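Side-chain contacts in gram-negative insecticidal protein (Chromobacterium piscinae, PDB 6FBM), which is an insecticidal toxin of the MACPF and beta-tripod families, probably acting, like other MACPF proteins, by forming pores in the membranes of target cells: residues Asp394-Gly399 / Ser427-Pro432; Ala329-Gly334 / Arg361-Val366. All coordinates share one frame; numbering follows the deposited sequence.

Overall arrangement
Contact 1 (394-399 with 427-432) and contact 2 (329-334 with 361-366) are built alike: in each, one aromatic ring lies against a loop carrying acidic residues. Both lie some 45 Å from the centre of the chain, in its Vps62-like region. Their centres are about 16 Å apart and their nearest atoms about 6 Å, so they do not touch directly. Tyr404 connects them: its hydroxyl bonds to Ser333 O in contact 2, while its backbone N makes a weak hydrogen bond to Asp395 OD1 in contact 1. Asp332 and Asp395 have nearly the same backbone and side-chain torsions, and each puts OD1 at a ring edge: His363 in contact 2, Tyr429 in contact 1.

Contact 1. Residues Asp394-Gly399 / Ser427-Pro432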
loop_
_atom_site.group_PDB
_atom_site.type_symbol
_atom_site.label_atom_id
_atom_site.label_comp_id
_atom_site.label_asym_id
_atom_site.label_seq_id
_atom_site.Cartn_x
_atom_site.Cartn_y
_atom_site.Cartn_z
ATOM N N ASP A 394 -5.242 -1.725 -85.088
ATOM C CA ASP A 394 -6.550 -2.191 -85.546
ATOM C C ASP A 394 -6.614 -2.237 -87.074
ATOM O O ASP A 394 -5.687 -1.783 -87.735
ATOM C CB ASP A 394 -7.682 -1.334 -84.942
ATOM C CG ASP A 394 -7.488 0.142 -85.153
ATOM O OD1 ASP A 394 -7.690 0.625 -86.266
ATOM O OD2 ASP A 394 -7.147 0.835 -84.194
ATOM N N ASP A 395 -7.717 -2.788 -87.616
ATOM C CA ASP A 395 -7.912 -2.974 -89.074
ATOM C C ASP A 395 -8.625 -1.810 -89.776
ATOM O O ASP A 395 -9.193 -2.004 -90.856
ATOM C CB ASP A 395 -8.643 -4.294 -89.365
ATOM C CG ASP A 395 -10.167 -4.183 -89.237
ATOM O OD1 ASP A 395 -10.655 -3.569 -88.261
ATOM O OD2 ASP A 395 -10.885 -4.697 -90.126
ATOM N N ALA A 396 -8.609 -0.614 -89.179
ATOM C CA ALA A 396 -9.213 0.571 -89.807
ATOM C C ALA A 396 -8.565 0.784 -91.163
ATOM O O ALA A 396 -7.320 0.811 -91.258
ATOM C CB ALA A 396 -9.038 1.801 -88.924
ATOM N N GLY A 397 -9.411 0.858 -92.205
ATOM C CA GLY A 397 -8.942 1.000 -93.598
ATOM C C GLY A 397 -9.017 -0.249 -94.460
ATOM O O GLY A 397 -9.016 -0.162 -95.694
ATOM N N SER A 398 -9.073 -1.420 -93.831
ATOM C CA SER A 398 -9.241 -2.683 -94.546
ATOM C C SER A 398 -10.603 -2.806 -95.233
ATOM O O SER A 398 -10.767 -3.627 -96.138
ATOM C CB SER A 398 -9.110 -3.835 -93.562
ATOM O OG SER A 398 -10.187 -3.807 -92.623
ATOM N N GLY A 399 -11.585 -2.041 -94.759
ATOM C CA GLY A 399 -12.910 -2.072 -95.325
ATOM C C GLY A 399 -13.691 -3.326 -94.990
ATOM O O GLY A 399 -14.806 -3.485 -95.489
ATOM N N SER A 427 -17.552 -7.030 -83.486
ATOM C CA SER A 427 -18.468 -5.972 -83.900
ATOM C C SER A 427 -18.153 -4.718 -83.072
ATOM O O SER A 427 -18.618 -4.570 -81.929
ATOM C CB SER A 427 -19.923 -6.428 -83.701
ATOM O OG SER A 427 -20.845 -5.370 -83.969
ATOM N N GLY A 428 -17.357 -3.818 -83.657
ATOM C CA GLY A 428 -16.767 -2.685 -82.926
ATOM C C GLY A 428 -15.457 -3.131 -82.289
ATOM O O GLY A 428 -15.243 -4.333 -82.045
ATOM N N TYR A 429 -14.562 -2.177 -82.021
ATOM C CA TYR A 429 -13.278 -2.484 -81.369
ATOM C C TYR A 429 -13.478 -2.722 -79.873
ATOM O O TYR A 429 -13.154 -1.872 -79.041
ATOM C CB TYR A 429 -12.251 -1.371 -81.619
ATOM C CG TYR A 429 -11.915 -1.211 -83.082
ATOM C CD1 TYR A 429 -11.271 -2.234 -83.766
ATOM C CD2 TYR A 429 -12.243 -0.043 -83.794
ATOM C CE1 TYR A 429 -10.959 -2.114 -85.122
ATOM C CE2 TYR A 429 -11.911 0.093 -85.144
ATOM C CZ TYR A 429 -11.277 -0.960 -85.807
ATOM O OH TYR A 429 -10.946 -0.909 -87.142
ATOM N N ASN A 430 -13.989 -3.905 -79.545
ATOM C CA ASN A 430 -14.264 -4.284 -78.169
ATOM C C ASN A 430 -12.956 -4.630 -77.508
ATOM O O ASN A 430 -12.177 -5.416 -78.063
ATOM C CB ASN A 430 -15.177 -5.500 -78.118
ATOM C CG ASN A 430 -16.504 -5.225 -78.744
ATOM O OD1 ASN A 430 -17.028 -4.099 -78.638
ATOM N ND2 ASN A 430 -17.052 -6.222 -79.433
ATOM N N PRO A 431 -12.697 -4.039 -76.331
ATOM C CA PRO A 431 -11.456 -4.294 -75.653
ATOM C C PRO A 431 -11.512 -5.657 -74.976
ATOM O O PRO A 431 -12.610 -6.188 -74.780
ATOM C CB PRO A 431 -11.405 -3.192 -74.619
ATOM C CG PRO A 431 -12.839 -2.938 -74.275
ATOM C CD PRO A 431 -13.593 -3.171 -75.545
ATOM N N PRO A 432 -10.341 -6.235 -74.636
ATOM C CA PRO A 432 -10.301 -7.501 -73.934
ATOM C C PRO A 432 -11.125 -7.479 -72.649
ATOM O O PRO A 432 -11.172 -6.458 -71.946
ATOM C CB PRO A 432 -8.822 -7.681 -73.621
ATOM C CG PRO A 432 -8.113 -6.865 -74.611
ATOM C CD PRO A 432 -8.996 -5.712 -74.906
#
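Tyr429 reaches across to Asp394, Asp395 and Ala396, and its side chain is best read outward from the backbone. With CG beside its own backbone N (chi1 -63°), CB directs the ring to the turn of the other segment. Tyr429 CD1 begins the contact against Asp394 CB; Tyr429 CE1 lies closer, 3.4 Å from Asp394 CB, and Tyr429 CZ follows at 3.7 Å from the same carbon. Asp394 thus covers one face of the ring, its carboxylate tilted 43° from the ring plane. At the tip, Tyr429 OH donates to Asp395 OD1 over 2.9 Å. That oxygen lies near the plane of the ring, at its edge, but the hydroxyl comes to it from above the carboxylate plane. Ala396 N is also near the OH, yet the angle is poor for a bond; this N-H goes instead to Asp394 OD1 at 3.3 Å, which accepts through its anti lone pair and closes an Asx turn. The aspartate on the ring face therefore also helps shape the loop that the hydroxyl holds.

Behind the contact, Asp395 to Ser398 form a type II turn closed by Ser398 N to Asp395 O. Ser398 OG lies 2.7 Å from both Asp395 OD2 and Asp395 O and may steady the carboxylate or the turn. Asp395 OD1 also takes a weak bond from Tyr404 N.

The turn links strand 393-394 to strand 403-410, whereas Tyr429 follows strand 421-426. Since 403-410 pairs antiparallel with both, the contact spans neighbours of that central strand, and Tyr429 also rests on its Asp403 and on Arg391 of strand 388-391.

Contact 2. Residues Ala329-Gly334 / Arg361-Val366; sequences AGEDSG and RNHASV
Asp332 OD1 accepts a hydrogen bond from Leu341 N and at the same time lies 3.2 Å from His363 CE1, at the edge of the imidazole and in its plane. The carboxylate is steeply inclined to the ring, at 69°. A chi1 of 84° tucks the Asp332 carboxylate back over its own backbone, which brings it to this edge, and Ser335 OG bonds to its OD2, fixing its rotation.

The imidazole is met over one face and at one edge. Glu331 CD sits 4.2 Å above the plane of the His363 ring, displaced from the ring centre, with carboxylate and ring turned 40° apart; nearer the backbone, Glu331 CB is 4.0 Å from His363 ND1. Glu331 can reach over the ring because its chain is extended beyond CG. Ser333 OG lies over the same face as Glu331 CD, 3.2 Å from His363 NE2, and makes a weak bond to Glu331 OE1. The two carboxylates might favour a protonated ring, though Lys328 would offset part of the effect.

His363 O and Glu331 OE2 come within 3.0 Å of each other, although both are acceptors. Lys328 NZ reconciles them: it makes a salt bridge to the glutamate oxygen and hydrogen bonds to the carbonyl oxygens of His363 and Ala364. The lysine thus links the two segments through acceptors that could not bond to each other.

On the other segment, Ala364 N donates to Asn362 OD1 over 2.8 Å, an Asx turn that braces the backbone on both sides of His363.

Glu331 ends strand 326-331, and the histidine loop follows strand 358-360. These are the outer strands of a three-stranded antiparallel sheet whose middle strand is 342-346, so the contact bridges the two margins of that sheet.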
loop_
_atom_site.group_PDB
_atom_site.type_symbol
_atom_site.label_atom_id
_atom_site.label_comp_id
_atom_site.label_asym_id
_atom_site.label_seq_id
_atom_site.Cartn_x
_atom_site.Cartn_y
_atom_site.Cartn_z
ATOM N N ALA A 329 -9.798 -18.051 -78.609
ATOM C CA ALA A 329 -10.252 -16.703 -78.377
ATOM C C ALA A 329 -10.229 -15.864 -79.660
ATOM O O ALA A 329 -10.036 -14.647 -79.603
ATOM C CB ALA A 329 -9.412 -16.067 -77.283
ATOM N N GLY A 330 -10.429 -16.505 -80.813
ATOM C CA GLY A 330 -10.618 -15.828 -82.093
ATOM C C GLY A 330 -9.660 -16.295 -83.185
ATOM O O GLY A 330 -8.561 -16.808 -82.919
ATOM N N GLU A 331 -10.096 -16.059 -84.433
ATOM C CA GLU A 331 -9.319 -16.214 -85.647
ATOM C C GLU A 331 -9.426 -14.918 -86.436
ATOM O O GLU A 331 -10.454 -14.245 -86.346
ATOM C CB GLU A 331 -9.921 -17.259 -86.565
ATOM C CG GLU A 331 -10.305 -18.572 -85.976
ATOM C CD GLU A 331 -11.099 -19.430 -86.946
ATOM O OE1 GLU A 331 -12.199 -19.015 -87.378
ATOM O OE2 GLU A 331 -10.635 -20.544 -87.244
ATOM N N ASP A 332 -8.433 -14.640 -87.294
ATOM C CA ASP A 332 -8.533 -13.532 -88.241
ATOM C C ASP A 332 -9.315 -13.837 -89.525
ATOM O O ASP A 332 -9.034 -13.253 -90.569
ATOM C CB ASP A 332 -7.154 -12.957 -88.561
ATOM C CG ASP A 332 -6.424 -13.711 -89.657
ATOM O OD1 ASP A 332 -6.392 -14.944 -89.612
ATOM O OD2 ASP A 332 -5.860 -13.059 -90.554
ATOM N N SER A 333 -10.305 -14.728 -89.434
ATOM C CA SER A 333 -11.164 -15.091 -90.567
ATOM C C SER A 333 -11.958 -13.867 -90.934
ATOM O O SER A 333 -12.571 -13.231 -90.065
ATOM C CB SER A 333 -12.139 -16.215 -90.193
ATOM O OG SER A 333 -11.450 -17.409 -89.842
ATOM N N GLY A 334 -11.935 -13.545 -92.228
ATOM C CA GLY A 334 -12.570 -12.349 -92.752
ATOM C C GLY A 334 -11.650 -11.143 -92.764
ATOM O O GLY A 334 -12.053 -10.105 -93.270
ATOM N N ARG A 361 0.061 -19.147 -86.277
ATOM C CA ARG A 361 -0.147 -18.820 -87.681
ATOM C C ARG A 361 -1.038 -19.841 -88.392
ATOM O O ARG A 361 -0.632 -20.446 -89.383
ATOM C CB ARG A 361 1.185 -18.691 -88.415
ATOM C CG ARG A 361 1.053 -17.854 -89.698
ATOM C CD ARG A 361 2.353 -17.830 -90.454
ATOM N NE ARG A 361 3.415 -17.232 -89.677
ATOM C CZ ARG A 361 4.704 -17.248 -90.023
ATOM N NH1 ARG A 361 5.107 -17.822 -91.161
ATOM N NH2 ARG A 361 5.602 -16.680 -89.228
ATOM N N ASN A 362 -2.260 -20.032 -87.906
ATOM C CA ASN A 362 -3.199 -20.998 -88.506
ATOM C C ASN A 362 -4.626 -20.736 -87.990
ATOM O O ASN A 362 -4.849 -19.768 -87.271
ATOM C CB ASN A 362 -2.729 -22.435 -88.234
ATOM C CG ASN A 362 -2.780 -22.825 -86.769
ATOM O OD1 ASN A 362 -3.847 -22.807 -86.148
ATOM N ND2 ASN A 362 -1.640 -23.250 -86.226
ATOM N N HIS A 363 -5.577 -21.588 -88.385
ATOM C CA HIS A 363 -6.997 -21.478 -87.998
ATOM C C HIS A 363 -7.492 -22.667 -87.179
ATOM O O HIS A 363 -8.697 -22.838 -87.028
ATOM C CB HIS A 363 -7.897 -21.366 -89.237
ATOM C CG HIS A 363 -8.033 -19.979 -89.791
ATOM N ND1 HIS A 363 -7.452 -18.868 -89.206
ATOM C CD2 HIS A 363 -8.727 -19.523 -90.864
ATOM C CE1 HIS A 363 -7.759 -17.796 -89.914
ATOM N NE2 HIS A 363 -8.536 -18.165 -90.919
ATOM N N ALA A 364 -6.577 -23.461 -86.608
ATOM C CA ALA A 364 -6.948 -24.678 -85.882
ATOM C C ALA A 364 -7.836 -24.391 -84.679
ATOM O O ALA A 364 -7.786 -23.296 -84.103
ATOM C CB ALA A 364 -5.707 -25.429 -85.435
ATOM N N SER A 365 -8.668 -25.379 -84.332
ATOM C CA SER A 365 -9.503 -25.330 -83.115
ATOM C C SER A 365 -8.728 -25.547 -81.812
ATOM O O SER A 365 -9.250 -25.282 -80.746
ATOM C CB SER A 365 -10.612 -26.364 -83.202
ATOM O OG SER A 365 -11.683 -25.840 -83.958
ATOM N N VAL A 366 -7.502 -26.067 -81.947
ATOM C CA VAL A 366 -6.655 -26.544 -80.862
ATOM C C VAL A 366 -5.373 -25.703 -80.854
ATOM O O VAL A 366 -4.806 -25.406 -81.925
ATOM C CB VAL A 366 -6.252 -28.003 -81.131
ATOM C CG1 VAL A 366 -5.378 -28.561 -80.009
ATOM C CG2 VAL A 366 -7.492 -28.865 -81.311
#